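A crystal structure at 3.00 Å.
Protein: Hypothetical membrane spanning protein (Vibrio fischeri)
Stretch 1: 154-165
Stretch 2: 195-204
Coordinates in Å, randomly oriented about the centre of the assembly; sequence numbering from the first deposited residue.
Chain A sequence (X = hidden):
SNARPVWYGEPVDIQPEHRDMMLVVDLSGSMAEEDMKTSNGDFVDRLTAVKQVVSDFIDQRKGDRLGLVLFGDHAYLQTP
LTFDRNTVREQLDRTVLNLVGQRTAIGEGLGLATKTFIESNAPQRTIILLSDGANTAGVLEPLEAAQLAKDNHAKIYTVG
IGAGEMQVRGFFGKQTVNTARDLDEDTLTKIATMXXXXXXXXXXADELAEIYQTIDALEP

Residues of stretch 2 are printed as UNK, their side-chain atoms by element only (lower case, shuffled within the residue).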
ATOM      1  N   ALA A 154      -7.661  -1.108 -16.814  1.00 88.42           N
ATOM      2  CA  ALA A 154      -7.677   0.218 -16.211  1.00 73.11           C
ATOM      3  C   ALA A 154      -8.964   0.964 -16.545  1.00 75.94           C
ATOM      4  O   ALA A 154      -9.331   1.104 -17.712  1.00 77.72           O
ATOM      5  CB  ALA A 154      -6.466   1.022 -16.657  1.00 68.49           C
ATOM      6  N   LYS A 155      -9.649   1.433 -15.508  1.00 82.75           N
ATOM      7  CA  LYS A 155     -10.827   2.270 -15.680  1.00 77.42           C
ATOM      8  C   LYS A 155     -10.396   3.731 -15.660  1.00 73.32           C
ATOM      9  O   LYS A 155      -9.943   4.232 -14.631  1.00 68.49           O
ATOM     10  CB  LYS A 155     -11.856   1.986 -14.580  1.00 72.63           C
ATOM     11  CG  LYS A 155     -13.185   2.708 -14.747  1.00 78.86           C
ATOM     12  CD  LYS A 155     -14.102   2.494 -13.545  1.00 96.28           C
ATOM     13  CE  LYS A 155     -14.668   1.081 -13.499  1.00104.50           C
ATOM     14  NZ  LYS A 155     -15.533   0.873 -12.300  1.00111.36           N
ATOM     15  N   ILE A 156     -10.514   4.413 -16.796  1.00 74.04           N
ATOM     16  CA  ILE A 156     -10.075   5.805 -16.868  1.00 80.21           C
ATOM     17  C   ILE A 156     -11.252   6.787 -16.881  1.00 68.92           C
ATOM     18  O   ILE A 156     -12.145   6.722 -17.729  1.00 62.60           O
ATOM     19  CB  ILE A 156      -9.152   6.053 -18.104  1.00 67.83           C
ATOM     20  CG1 ILE A 156      -9.394   7.426 -18.734  1.00 82.94           C
ATOM     21  CG2 ILE A 156      -9.302   4.967 -19.135  1.00 65.05           C
ATOM     22  CD1 ILE A 156      -8.581   8.521 -18.120  1.00102.75           C
ATOM     23  N   TYR A 157     -11.244   7.678 -15.892  1.00 63.58           N
ATOM     24  CA  TYR A 157     -12.200   8.770 -15.801  1.00 61.05           C
ATOM     25  C   TYR A 157     -11.639  10.004 -16.496  1.00 69.36           C
ATOM     26  O   TYR A 157     -10.472  10.350 -16.310  1.00 69.38           O
ATOM     27  CB  TYR A 157     -12.521   9.098 -14.340  1.00 60.51           C
ATOM     28  CG  TYR A 157     -13.213   7.990 -13.580  1.00 72.24           C
ATOM     29  CD1 TYR A 157     -14.582   7.799 -13.691  1.00 76.02           C
ATOM     30  CD2 TYR A 157     -12.501   7.148 -12.735  1.00 71.73           C
ATOM     31  CE1 TYR A 157     -15.224   6.793 -12.995  1.00 83.09           C
ATOM     32  CE2 TYR A 157     -13.134   6.139 -12.033  1.00 72.88           C
ATOM     33  CZ  TYR A 157     -14.496   5.966 -12.166  1.00 82.30           C
ATOM     34  OH  TYR A 157     -15.134   4.964 -11.470  1.00 90.08           O
ATOM     35  N   THR A 158     -12.469  10.670 -17.290  1.00 70.76           N
ATOM     36  CA  THR A 158     -12.026  11.846 -18.028  1.00 68.50           C
ATOM     37  C   THR A 158     -12.723  13.109 -17.525  1.00 67.18           C
ATOM     38  O   THR A 158     -13.914  13.092 -17.220  1.00 60.53           O
ATOM     39  CB  THR A 158     -12.278  11.680 -19.536  1.00 63.66           C
ATOM     40  OG1 THR A 158     -13.687  11.615 -19.783  1.00 68.84           O
ATOM     41  CG2 THR A 158     -11.625  10.403 -20.045  1.00 56.13           C
ATOM     42  N   VAL A 159     -11.971  14.201 -17.430  1.00 58.42           N
ATOM     43  CA  VAL A 159     -12.511  15.464 -16.935  1.00 57.50           C
ATOM     44  C   VAL A 159     -12.241  16.616 -17.898  1.00 69.86           C
ATOM     45  O   VAL A 159     -11.099  17.042 -18.064  1.00 59.44           O
ATOM     46  CB  VAL A 159     -11.922  15.830 -15.554  1.00 46.18           C
ATOM     47  CG1 VAL A 159     -12.572  17.096 -15.018  1.00 55.72           C
ATOM     48  CG2 VAL A 159     -12.099  14.681 -14.573  1.00 46.63           C
ATOM     49  N   GLY A 160     -13.294  17.115 -18.537  1.00 81.52           N
ATOM     50  CA  GLY A 160     -13.173  18.287 -19.384  1.00 83.17           C
ATOM     51  C   GLY A 160     -13.196  19.535 -18.525  1.00 70.70           C
ATOM     52  O   GLY A 160     -14.004  19.635 -17.601  1.00 83.72           O
ATOM     53  N   ILE A 161     -12.317  20.487 -18.820  1.00 59.45           N
ATOM     54  CA  ILE A 161     -12.193  21.672 -17.979  1.00 62.53           C
ATOM     55  C   ILE A 161     -12.167  22.969 -18.796  1.00 67.36           C
ATOM     56  O   ILE A 161     -11.365  23.135 -19.719  1.00 80.06           O
ATOM     57  CB  ILE A 161     -10.936  21.576 -17.078  1.00 64.19           C
ATOM     58  CG1 ILE A 161     -10.842  22.790 -16.152  1.00 68.30           C
ATOM     59  CG2 ILE A 161      -9.667  21.395 -17.905  1.00 72.43           C
ATOM     60  CD1 ILE A 161      -9.768  22.665 -15.097  1.00 75.02           C
ATOM     61  N   GLY A 162     -13.070  23.881 -18.449  1.00 73.92           N
ATOM     62  CA  GLY A 162     -13.262  25.105 -19.204  1.00 67.88           C
ATOM     63  C   GLY A 162     -14.628  25.696 -18.908  1.00 60.39           C
ATOM     64  O   GLY A 162     -15.586  24.966 -18.654  1.00 70.35           O
ATOM     65  N   ALA A 163     -14.721  27.020 -18.945  1.00 63.40           N
ATOM     66  CA  ALA A 163     -15.962  27.707 -18.604  1.00 79.04           C
ATOM     67  C   ALA A 163     -16.996  27.620 -19.720  1.00 67.06           C
ATOM     68  O   ALA A 163     -18.190  27.467 -19.460  1.00 64.80           O
ATOM     69  CB  ALA A 163     -15.680  29.164 -18.266  1.00 85.59           C
ATOM     70  N   GLY A 164     -16.534  27.716 -20.962  1.00 64.93           N
ATOM     71  CA  GLY A 164     -17.431  27.808 -22.098  1.00 73.44           C
ATOM     72  C   GLY A 164     -17.771  29.262 -22.359  1.00 71.95           C
ATOM     73  O   GLY A 164     -16.942  30.143 -22.129  1.00 67.73           O
ATOM     74  N   GLU A 165     -18.987  29.517 -22.835  1.00 77.19           N
ATOM     75  CA  GLU A 165     -19.423  30.881 -23.124  1.00 85.53           C
ATOM     76  C   GLU A 165     -19.393  31.743 -21.866  1.00 81.72           C
ATOM     77  O   GLU A 165     -19.952  31.374 -20.832  1.00 74.82           O
ATOM     78  CB  GLU A 165     -20.826  30.884 -23.737  1.00 96.29           C
ATOM     79  CG  GLU A 165     -20.912  31.630 -25.061  1.00 99.90           C
ATOM     80  CD  GLU A 165     -22.333  31.768 -25.574  1.00121.48           C
ATOM     81  OE1 GLU A 165     -23.223  31.046 -25.077  1.00136.51           O
ATOM     82  OE2 GLU A 165     -22.561  32.604 -26.474  1.00118.18           O
ATOM     83  N   UNK A 195     -13.676   2.368 -21.534  1.00 93.22           N
ATOM     84  CA  UNK A 195     -12.959   1.712 -20.447  1.00 93.77           C
ATOM     85  C   UNK A 195     -13.809   1.539 -19.194  1.00 89.44           C
ATOM     86  O   UNK A 195     -13.364   0.944 -18.214  1.00 97.11           O
ATOM     87  c   UNK A 195     -11.707   2.500 -20.079  1.00 94.62           C
ATOM     88  o   UNK A 195     -12.079   3.846 -19.765  1.00 93.66           O
ATOM     89  c   UNK A 195     -10.739   2.508 -21.252  1.00 96.94           C
ATOM     90  N   UNK A 196     -15.026   2.070 -19.225  1.00 88.34           N
ATOM     91  CA  UNK A 196     -15.963   1.871 -18.135  1.00 90.26           C
ATOM     92  C   UNK A 196     -16.019   3.006 -17.132  1.00 88.40           C
ATOM     93  O   UNK A 196     -16.802   2.964 -16.184  1.00 94.79           O
ATOM     94  N   UNK A 197     -15.187   4.021 -17.333  1.00 78.69           N
ATOM     95  CA  UNK A 197     -15.197   5.183 -16.464  1.00 73.34           C
ATOM     96  C   UNK A 197     -16.323   6.133 -16.818  1.00 74.80           C
ATOM     97  O   UNK A 197     -17.249   5.773 -17.543  1.00 90.50           O
ATOM     98  N   UNK A 198     -16.242   7.354 -16.301  1.00 72.58           N
ATOM     99  CA  UNK A 198     -17.221   8.389 -16.605  1.00 78.68           C
ATOM    100  C   UNK A 198     -16.522   9.650 -17.093  1.00 79.48           C
ATOM    101  O   UNK A 198     -15.338   9.854 -16.826  1.00 82.57           O
ATOM    102  c   UNK A 198     -18.075   8.706 -15.376  1.00 80.74           C
ATOM    103  c   UNK A 198     -18.951   7.556 -14.913  1.00 88.57           C
ATOM    104  o   UNK A 198     -20.270   6.069 -16.245  1.00107.11           O
ATOM    105  c   UNK A 198     -20.053   7.230 -15.901  1.00 98.24           C
ATOM    106  n   UNK A 198     -20.760   8.257 -16.360  1.00100.40           N
ATOM    107  N   UNK A 199     -17.253  10.490 -17.817  1.00 75.45           N
ATOM    108  CA  UNK A 199     -16.725  11.785 -18.223  1.00 72.76           C
ATOM    109  C   UNK A 199     -17.402  12.913 -17.456  1.00 65.00           C
ATOM    110  O   UNK A 199     -18.621  12.918 -17.286  1.00 68.82           O
ATOM    111  o   UNK A 199     -16.271  17.472 -21.094  1.00 69.39           O
ATOM    112  c   UNK A 199     -16.427  16.146 -20.763  1.00 75.44           C
ATOM    113  c   UNK A 199     -16.733  13.465 -20.102  1.00 68.44           C
ATOM    114  c   UNK A 199     -15.324  15.395 -20.419  1.00 63.55           C
ATOM    115  c   UNK A 199     -15.481  14.065 -20.089  1.00 63.12           C
ATOM    116  c   UNK A 199     -17.829  14.243 -20.446  1.00 84.51           C
ATOM    117  c   UNK A 199     -16.897  12.011 -19.725  1.00 75.26           C
ATOM    118  c   UNK A 199     -17.682  15.575 -20.779  1.00 86.78           C
ATOM    119  N   UNK A 200     -16.603  13.874 -17.007  1.00 63.89           N
ATOM    120  CA  UNK A 200     -17.125  15.020 -16.278  1.00 65.63           C
ATOM    121  C   UNK A 200     -16.665  16.330 -16.909  1.00 70.51           C
ATOM    122  O   UNK A 200     -15.536  16.438 -17.381  1.00 59.62           O
ATOM    123  c   UNK A 200     -18.289  13.598 -13.453  1.00 72.08           C
ATOM    124  c   UNK A 200     -16.221  12.606 -14.100  1.00 72.09           C
ATOM    125  c   UNK A 200     -17.786  11.354 -12.799  1.00 80.62           C
ATOM    126  c   UNK A 200     -17.076  13.695 -14.112  1.00 70.18           C
ATOM    127  c   UNK A 200     -18.646  12.434 -12.800  1.00 76.14           C
ATOM    128  c   UNK A 200     -16.573  11.440 -13.450  1.00 75.95           C
ATOM    129  c   UNK A 200     -16.689  14.963 -14.815  1.00 65.28           C
ATOM    130  N   UNK A 201     -17.547  17.324 -16.914  1.00 66.73           N
ATOM    131  CA  UNK A 201     -17.207  18.649 -17.422  1.00 60.14           C
ATOM    132  C   UNK A 201     -17.235  19.676 -16.294  1.00 69.41           C
ATOM    133  O   UNK A 201     -18.274  19.894 -15.669  1.00 82.29           O
ATOM    134  c   UNK A 201     -16.833  20.873 -19.701  1.00 60.57           C
ATOM    135  c   UNK A 201     -18.095  20.537 -18.920  1.00 63.29           C
ATOM    136  n   UNK A 201     -18.122  22.301 -21.765  1.00 76.26           N
ATOM    137  c   UNK A 201     -17.332  22.957 -20.925  1.00 70.45           C
ATOM    138  n   UNK A 201     -17.163  24.264 -21.066  1.00 86.59           N
ATOM    139  n   UNK A 201     -16.713  22.309 -19.943  1.00 62.05           N
ATOM    140  c   UNK A 201     -18.165  19.063 -18.543  1.00 60.97           C
ATOM    141  N   UNK A 202     -16.089  20.297 -16.031  1.00 61.90           N
ATOM    142  CA  UNK A 202     -15.982  21.300 -14.976  1.00 57.40           C
ATOM    143  C   UNK A 202     -15.975  22.704 -15.562  1.00 62.49           C
ATOM    144  O   UNK A 202     -15.028  23.092 -16.247  1.00 65.80           O
ATOM    145  c   UNK A 202     -14.728  21.071 -14.148  1.00 55.01           C
ATOM    146  N   UNK A 203     -17.027  23.467 -15.286  1.00 73.36           N
ATOM    147  CA  UNK A 203     -17.142  24.819 -15.821  1.00 64.34           C
ATOM    148  C   UNK A 203     -16.672  25.869 -14.819  1.00 69.33           C
ATOM    149  O   UNK A 203     -16.593  27.055 -15.142  1.00 74.56           O
ATOM    150  n   UNK A 203     -21.152  22.192 -18.719  1.00 90.78           N
ATOM    151  c   UNK A 203     -18.933  24.453 -17.587  1.00 81.35           C
ATOM    152  n   UNK A 203     -20.601  24.322 -19.393  1.00 98.21           N
ATOM    153  c   UNK A 203     -20.983  23.083 -19.686  1.00104.39           C
ATOM    154  c   UNK A 203     -18.581  25.097 -16.256  1.00 67.25           C
ATOM    155  c   UNK A 203     -20.339  24.803 -18.039  1.00 93.75           C
ATOM    156  n   UNK A 203     -21.196  22.734 -20.948  1.00109.16           N
ATOM    157  N   UNK A 204     -16.358  25.424 -13.606  1.00 81.40           N
ATOM    158  CA  UNK A 204     -15.724  26.283 -12.611  1.00 75.05           C
ATOM    159  C   UNK A 204     -15.031  25.459 -11.527  1.00 64.30           C
ATOM    160  O   UNK A 204     -15.040  24.227 -11.571  1.00 62.87           O
ATOM    161  o   UNK A 204     -17.560  26.198  -9.997  1.00 74.32           O
ATOM    162  c   UNK A 204     -16.742  27.241 -11.983  1.00 66.91           C
ATOM    163  n   UNK A 204     -18.954  26.290 -11.753  1.00 70.54           N
ATOM    164  c   UNK A 204     -17.789  26.525 -11.160  1.00 69.26           C
TER

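Position 195 has three side-chain atoms, a CB carrying one oxygen and one carbon. The CA-to-CB bond points toward stretch 1, the CB lies 3.6 Å from Ala154 O, and the oxygen accepts a weak hydrogen bond from Ile156 N at 3.4 Å. A branched hydroxyl side chain of this size is Thr195.

Position 196 has no side-chain atoms. Its phi of 97° follows the end of a helix in a Schellman motif, and a CB here would be jammed against the preceding carbonyl oxygen; it is Gly196.

Position 197 is also bare. An ideal CB would lie 2.2 Å from Ile156 O, a clash, so the loop at this position leaves no room for a side chain; the residue is Gly197. Its CA is 3.8 Å from Tyr157 CE1.

Position 198 shows three carbons, the third carrying one oxygen and one nitrogen. Its CB is 4.0 Å from Tyr157 CD1, while the end of the chain leads away. The chain length and the terminal amide fit Gln198.

Position 199 has one carbon, then a six-carbon ring bearing an oxygen. The ring meets Thr158 OG1 at its edge, and the para oxygen identifies Tyr199. Its CD1 is 3.1 Å from Thr158 OG1, and an ideal CB on Gly160 would fall 2.3 Å from Tyr199 OH, so the hydroxyl occupies space left by the glycine.

Position 200 has the same ring without oxygen, on the face of the sheet shared with Val159: Phe200. Its CE2 lies 4.2 Å from Tyr157 CD1, an apolar contact.

Position 201 has three carbons, a nitrogen, and a carbon carrying two more nitrogens, the guanidinium of Arg201. NH1 and NE both donate to Gly162 O, at 3.0 and 3.2 Å, with the carbonyl near the guanidinium plane.

Position 202 has a single carbon, on the face shared with Ile161: Ala202.

Position 203 repeats the guanidinium pattern and is Arg203. It is exposed, and its CA lies 3.2 Å from Gly162 O in a CA-H...O contact.

Position 204 has two carbons, the second carrying oxygen and nitrogen: Asn204. Its CA-to-CB bond points away from stretch 1, and its side chain caps the following helix.

The contact is a parallel strand pairing, with axes 21° apart. Its ladder alternates direction: Thr158 N to Gln198 O (3.0 Å), Phe200 N to Thr158 O (2.8 Å), Gly160 N to Phe200 O (2.6 Å), Ala202 N to Gly160 O (2.7 Å) and Gly162 N to Ala202 O (3.1 Å). Beyond the backbone ladder, Arg201 extends the polar contact by holding the Gly162 carbonyl.

Stretch 2, residues 195-204: TGGQYFRARN
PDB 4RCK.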